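Local coordinates for toxin PAU_02230 (Photorhabdus asymbiotica subsp. asymbiotica ATCC 43949, PDB 6HV6), which is a bacterial toxin whose modelled part combines a six-stranded antiparallel sheet, flanked by helices, with a largely helical region, at residues S212-K217 with N360-I365; L240-A245 with I354-R359. The protein carries 1 engineered substitution. One frame throughout, in Å; residues are numbered along the deposited sequence.

Contact 1 (S212-K217 with N360-I365); sequences SSQDAK and NLNEII. With EDO (1,2-ethanediol), chain F.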
loop_
_atom_site.group_PDB
_atom_site.type_symbol
_atom_site.label_atom_id
_atom_site.label_comp_id
_atom_site.label_asym_id
_atom_site.label_seq_id
_atom_site.Cartn_x
_atom_site.Cartn_y
_atom_site.Cartn_z
ATOM N N SER A 212 -22.796 0.647 1.133
ATOM C CA SER A 212 -23.634 1.462 0.264
ATOM C C SER A 212 -23.480 1.082 -1.205
ATOM O O SER A 212 -23.844 1.871 -2.076
ATOM C CB SER A 212 -23.316 2.943 0.460
ATOM O OG SER A 212 -21.943 3.186 0.163
ATOM N N SER A 213 -22.952 -0.109 -1.498
ATOM C CA SER A 213 -22.816 -0.589 -2.879
ATOM C C SER A 213 -21.982 0.369 -3.721
ATOM O O SER A 213 -22.304 0.645 -4.877
ATOM C CB SER A 213 -24.188 -0.815 -3.530
ATOM O OG SER A 213 -25.023 -1.586 -2.688
ATOM N N GLN A 214 -20.890 0.875 -3.140
ATOM C CA GLN A 214 -19.964 1.757 -3.837
ATOM C C GLN A 214 -18.538 1.228 -3.809
ATOM O O GLN A 214 -17.612 1.982 -4.136
ATOM C CB GLN A 214 -20.010 3.166 -3.235
ATOM C CG GLN A 214 -21.327 3.894 -3.500
ATOM C CD GLN A 214 -21.336 5.313 -2.954
ATOM O OE1 GLN A 214 -21.241 6.285 -3.708
ATOM N NE2 GLN A 214 -21.453 5.436 -1.640
ATOM N N ASP A 215 -18.348 -0.048 -3.435
ATOM C CA ASP A 215 -17.009 -0.604 -3.279
ATOM C C ASP A 215 -16.270 -0.700 -4.607
ATOM O O ASP A 215 -15.060 -0.468 -4.655
ATOM C CB ASP A 215 -17.064 -1.978 -2.603
ATOM C CG ASP A 215 -18.198 -2.872 -3.125
ATOM O OD1 ASP A 215 -19.370 -2.442 -3.125
ATOM O OD2 ASP A 215 -17.914 -4.021 -3.513
ATOM N N ALA A 216 -16.961 -1.063 -5.689
ATOM C CA ALA A 216 -16.295 -1.126 -6.986
ATOM C C ALA A 216 -15.851 0.259 -7.442
ATOM O O ALA A 216 -14.731 0.430 -7.937
ATOM C CB ALA A 216 -17.216 -1.764 -8.026
ATOM N N LYS A 217 -16.714 1.259 -7.271
ATOM C CA LYS A 217 -16.352 2.632 -7.601
ATOM C C LYS A 217 -15.148 3.101 -6.786
ATOM O O LYS A 217 -14.192 3.658 -7.334
ATOM C CB LYS A 217 -17.557 3.542 -7.360
ATOM C CG LYS A 217 -17.269 5.029 -7.525
ATOM C CD LYS A 217 -18.480 5.829 -7.070
ATOM C CE LYS A 217 -18.939 6.824 -8.126
ATOM N NZ LYS A 217 -17.908 7.866 -8.389
ATOM N N ASN A 360 -18.622 14.903 3.244
ATOM C CA ASN A 360 -19.028 13.630 3.824
ATOM C C ASN A 360 -18.384 12.477 3.048
ATOM O O ASN A 360 -17.752 12.669 2.002
ATOM C CB ASN A 360 -20.552 13.499 3.834
ATOM C CG ASN A 360 -21.165 13.640 2.449
ATOM O OD1 ASN A 360 -20.758 12.963 1.504
ATOM N ND2 ASN A 360 -22.148 14.530 2.321
ATOM N N LEU A 361 -18.537 11.261 3.570
ATOM C CA LEU A 361 -17.858 10.136 2.936
ATOM C C LEU A 361 -18.369 9.909 1.519
ATOM O O LEU A 361 -17.601 9.479 0.649
ATOM C CB LEU A 361 -18.007 8.860 3.768
ATOM C CG LEU A 361 -17.375 8.785 5.161
ATOM C CD1 LEU A 361 -17.242 7.321 5.609
ATOM C CD2 LEU A 361 -16.019 9.484 5.213
ATOM N N ASN A 362 -19.645 10.214 1.257
ATOM C CA ASN A 362 -20.174 10.046 -0.095
ATOM C C ASN A 362 -19.505 11.008 -1.068
ATOM O O ASN A 362 -19.116 10.621 -2.177
ATOM C CB ASN A 362 -21.689 10.247 -0.102
ATOM C CG ASN A 362 -22.451 8.979 0.217
ATOM O OD1 ASN A 362 -21.913 7.875 0.155
ATOM N ND2 ASN A 362 -23.727 9.133 0.535
ATOM N N GLU A 363 -19.363 12.273 -0.668
ATOM C CA GLU A 363 -18.732 13.257 -1.538
ATOM C C GLU A 363 -17.264 12.936 -1.769
ATOM O O GLU A 363 -16.719 13.262 -2.829
ATOM C CB GLU A 363 -18.890 14.654 -0.939
ATOM C CG GLU A 363 -20.341 15.100 -0.821
ATOM C CD GLU A 363 -20.517 16.310 0.073
ATOM O OE1 GLU A 363 -19.974 16.308 1.196
ATOM O OE2 GLU A 363 -21.197 17.267 -0.353
ATOM N N ILE A 364 -16.610 12.300 -0.794
ATOM C CA ILE A 364 -15.231 11.861 -0.986
ATOM C C ILE A 364 -15.164 10.770 -2.047
ATOM O O ILE A 364 -14.266 10.766 -2.901
ATOM C CB ILE A 364 -14.627 11.391 0.346
ATOM C CG1 ILE A 364 -14.538 12.557 1.336
ATOM C CG2 ILE A 364 -13.246 10.763 0.120
ATOM C CD1 ILE A 364 -14.155 12.130 2.752
ATOM N N ILE A 365 -16.113 9.831 -2.015
ATOM C CA ILE A 365 -16.234 8.831 -3.069
ATOM C C ILE A 365 -16.761 9.429 -4.371
ATOM O O ILE A 365 -16.779 8.750 -5.400
ATOM C CB ILE A 365 -17.112 7.669 -2.546
ATOM C CG1 ILE A 365 -16.454 7.005 -1.342
ATOM C CG2 ILE A 365 -17.349 6.577 -3.604
ATOM C CD1 ILE A 365 -17.384 6.077 -0.614
HETATM C C1 EDO F . -20.005 -1.204 -5.890
HETATM O O1 EDO F . -20.294 -2.586 -6.113
HETATM C C2 EDO F . -20.267 -0.371 -7.142
HETATM O O2 EDO F . -19.613 0.903 -7.035
#
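Gln-214 turns CG away from its own carbonyl carbon (chi1 -69°) and runs straight beyond it, which carries its amide across to Asn-362. Gln-214 NE2 donates to Asn-362 OD1 at 3.1 Å, close to straight at 159°. The two side chains cross at about a right angle, with amide planes 70° apart: OD1 lies in the plane of the Gln-214 amide, but NE2 stands above the Asn-362 carbonyl plane, off its lone pairs. The other N-H of the same nitrogen points at Ser-212, NE2 to OG 2.9 Å, again in the amide plane. Trp-208 of helix 199-211 ties both acceptors together, giving NE1 to Asn-362 OD1 and offering its backbone O to Ser-212 OG. Over one face of the Gln-214 amide, Ile-365 CG2 lies 3.9 Å from Gln-214 OE1 and 3.7 Å from Lys-217 CD. The lysine chain then bends at its last two torsions, placing NZ 3.3 Å from Ile-365 O in a weak bond. A 1,2-ethanediol sits at the start of helix 215-224, where Lys-217 N donates to its O2 at 2.9 Å. On the facing helix Asn-360 and Glu-363 form a capping box, with Glu-363 N 2.7 Å from Asn-360 OD1. Two nearly in-plane bonds use both N-H groups of Gln-214 and fix the rotation of its amide, whereas Lys-217 NZ, its ion pair to Asp-366 also long and weak, is probably looser.

Contact 2 (L240-A245 with I354-R359); sequences LKELHA and IKISGR
Glu-242 and Leu-243, on the last turn of helix 235-244, meet Ile-356 and Ser-357 through two adjoining patches. Glu-242 keeps CG anti to its backbone N (chi1 -179°), so that this methylene faces the loop, 3.4 Å from Ile-356 CG2 and 3.1 Å from Ser-357 OG. The glutamate and isoleucine chains lie alongside each other, running opposite ways. Beside them the branch ends of Leu-243 and Ile-356 touch, CD1 to CD1 at 3.9 Å, as the two chains cross at a slant. No direct hydrogen bond joins the segments; instead one water, 2.9 Å from both Glu-242 OE2 and Ser-357 N, donates to the carboxylate oxygen and accepts from the backbone N-H. Farther out, Leu-243 also rests on Pro-201 and Phe-252, and Ile-356 on Ile-364 of the short helix 361-365. Arg-359 NH2 reaches Ser-239 OG, a further tie between this loop and helix 235-244. The loop is shaped by its own backbone: Ile-356 N donates to Arg-359 O at 2.7 Å, and Arg-359 N returns a bond to Ile-356 O at 2.9 Å. Ser-357 and Gly-358, both at positive phi, fill the corner of a type I' turn, the tight two-residue reversal familiar from beta hairpins.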
loop_
_atom_site.group_PDB
_atom_site.type_symbol
_atom_site.label_atom_id
_atom_site.label_comp_id
_atom_site.label_asym_id
_atom_site.label_seq_id
_atom_site.Cartn_x
_atom_site.Cartn_y
_atom_site.Cartn_z
ATOM N N LEU A 240 -8.182 11.241 2.406
ATOM C CA LEU A 240 -7.659 10.138 3.209
ATOM C C LEU A 240 -6.750 10.659 4.313
ATOM O O LEU A 240 -6.867 10.248 5.475
ATOM C CB LEU A 240 -6.915 9.136 2.316
ATOM C CG LEU A 240 -7.761 8.253 1.389
ATOM C CD1 LEU A 240 -6.860 7.480 0.430
ATOM C CD2 LEU A 240 -8.614 7.280 2.186
ATOM N N LYS A 241 -5.839 11.579 3.971
ATOM C CA LYS A 241 -4.964 12.147 4.994
ATOM C C LYS A 241 -5.771 12.843 6.075
ATOM O O LYS A 241 -5.427 12.770 7.258
ATOM C CB LYS A 241 -3.955 13.115 4.375
ATOM C CG LYS A 241 -2.757 12.427 3.742
ATOM C CD LYS A 241 -1.607 13.391 3.528
ATOM C CE LYS A 241 -2.017 14.520 2.597
ATOM N NZ LYS A 241 -0.881 15.401 2.169
ATOM N N GLU A 242 -6.859 13.505 5.694
ATOM C CA GLU A 242 -7.655 14.223 6.677
ATOM C C GLU A 242 -8.476 13.265 7.527
ATOM O O GLU A 242 -8.575 13.438 8.748
ATOM C CB GLU A 242 -8.561 15.234 5.976
ATOM C CG GLU A 242 -9.419 16.045 6.930
ATOM C CD GLU A 242 -8.608 16.984 7.804
ATOM O OE1 GLU A 242 -7.417 17.214 7.491
ATOM O OE2 GLU A 242 -9.170 17.493 8.802
ATOM N N LEU A 243 -9.089 12.260 6.896
ATOM C CA LEU A 243 -9.806 11.239 7.653
ATOM C C LEU A 243 -8.866 10.514 8.610
ATOM O O LEU A 243 -9.273 10.111 9.712
ATOM C CB LEU A 243 -10.469 10.259 6.679
ATOM C CG LEU A 243 -11.297 9.097 7.228
ATOM C CD1 LEU A 243 -12.392 9.577 8.200
ATOM C CD2 LEU A 243 -11.906 8.340 6.072
ATOM N N HIS A 244 -7.594 10.381 8.222
ATOM C CA HIS A 244 -6.602 9.715 9.067
ATOM C C HIS A 244 -6.406 10.440 10.397
ATOM O O HIS A 244 -6.167 9.801 11.431
ATOM C CB HIS A 244 -5.277 9.625 8.310
ATOM C CG HIS A 244 -4.384 8.518 8.775
ATOM N ND1 HIS A 244 -3.507 7.873 7.931
ATOM C CD2 HIS A 244 -4.216 7.954 9.996
ATOM C CE1 HIS A 244 -2.848 6.949 8.608
ATOM N NE2 HIS A 244 -3.263 6.974 9.861
ATOM N N ALA A 245 -6.494 11.765 10.399
ATOM C CA ALA A 245 -5.966 12.543 11.513
ATOM C C ALA A 245 -7.048 12.932 12.516
ATOM O O ALA A 245 -8.241 12.696 12.315
ATOM C CB ALA A 245 -5.258 13.798 10.993
ATOM N N ILE A 354 -20.947 13.474 9.575
ATOM C CA ILE A 354 -19.503 13.565 9.782
ATOM C C ILE A 354 -18.856 14.151 8.535
ATOM O O ILE A 354 -18.995 13.609 7.433
ATOM C CB ILE A 354 -18.914 12.196 10.127
ATOM C CG1 ILE A 354 -19.479 11.734 11.471
ATOM C CG2 ILE A 354 -17.383 12.256 10.134
ATOM C CD1 ILE A 354 -19.281 10.250 11.739
ATOM N N LYS A 355 -18.147 15.262 8.706
ATOM C CA LYS A 355 -17.582 16.009 7.594
ATOM C C LYS A 355 -16.067 16.008 7.699
ATOM O O LYS A 355 -15.513 16.340 8.751
ATOM C CB LYS A 355 -18.118 17.444 7.575
ATOM C CG LYS A 355 -19.639 17.527 7.580
ATOM C CD LYS A 355 -20.240 17.066 6.256
ATOM C CE LYS A 355 -20.102 18.143 5.185
ATOM N NZ LYS A 355 -20.884 17.852 3.944
ATOM N N ILE A 356 -15.405 15.633 6.612
ATOM C CA ILE A 356 -13.952 15.626 6.513
ATOM C C ILE A 356 -13.579 16.750 5.553
ATOM O O ILE A 356 -13.823 16.655 4.343
ATOM C CB ILE A 356 -13.419 14.259 6.051
ATOM C CG1 ILE A 356 -13.360 13.282 7.227
ATOM C CG2 ILE A 356 -12.043 14.371 5.446
ATOM C CD1 ILE A 356 -14.679 12.681 7.592
ATOM N N SER A 357 -13.021 17.834 6.101
ATOM C CA SER A 357 -12.743 19.059 5.343
ATOM C C SER A 357 -13.973 19.513 4.567
ATOM O O SER A 357 -13.887 19.912 3.405
ATOM C CB SER A 357 -11.555 18.880 4.397
ATOM O OG SER A 357 -10.438 18.318 5.060
ATOM N N GLY A 358 -15.134 19.441 5.212
ATOM C CA GLY A 358 -16.366 19.864 4.577
ATOM C C GLY A 358 -17.004 18.859 3.645
ATOM O O GLY A 358 -18.012 19.187 3.010
ATOM N N ARG A 359 -16.459 17.649 3.536
ATOM C CA ARG A 359 -17.001 16.618 2.661
ATOM C C ARG A 359 -17.419 15.414 3.494
ATOM O O ARG A 359 -16.659 14.962 4.355
ATOM C CB ARG A 359 -15.977 16.194 1.595
ATOM C CG ARG A 359 -15.600 17.302 0.603
ATOM C CD ARG A 359 -15.296 16.762 -0.807
ATOM N NE ARG A 359 -14.121 15.890 -0.853
ATOM C CZ ARG A 359 -13.674 15.283 -1.954
ATOM N NH1 ARG A 359 -14.307 15.449 -3.109
ATOM N NH2 ARG A 359 -12.595 14.501 -1.900
HETATM O O HOH W 1 -12.051 17.706 8.842
#

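In the fold
From the N terminus the chain runs through a largely helical region, strand 182-185 and helix 199-211, then turns into helix 215-224; that turn and the first helical residues supply half of contact 1. Helix 235-244 follows and supplies half of contact 2. Most of the six-stranded sheet and helix 320-334 come next, before the return in the loop after strand 342-346. That loop meets helix 235-244, closing the nested inner loop at contact 2, and helix 361-365 meets the start of helix 215-224, closing the outer one at contact 1. The contacts, centres 14 Å apart and bridged by a long, weak ion pair between Lys-355 and Glu-363, lay the C-terminal end of the model against two successive helices.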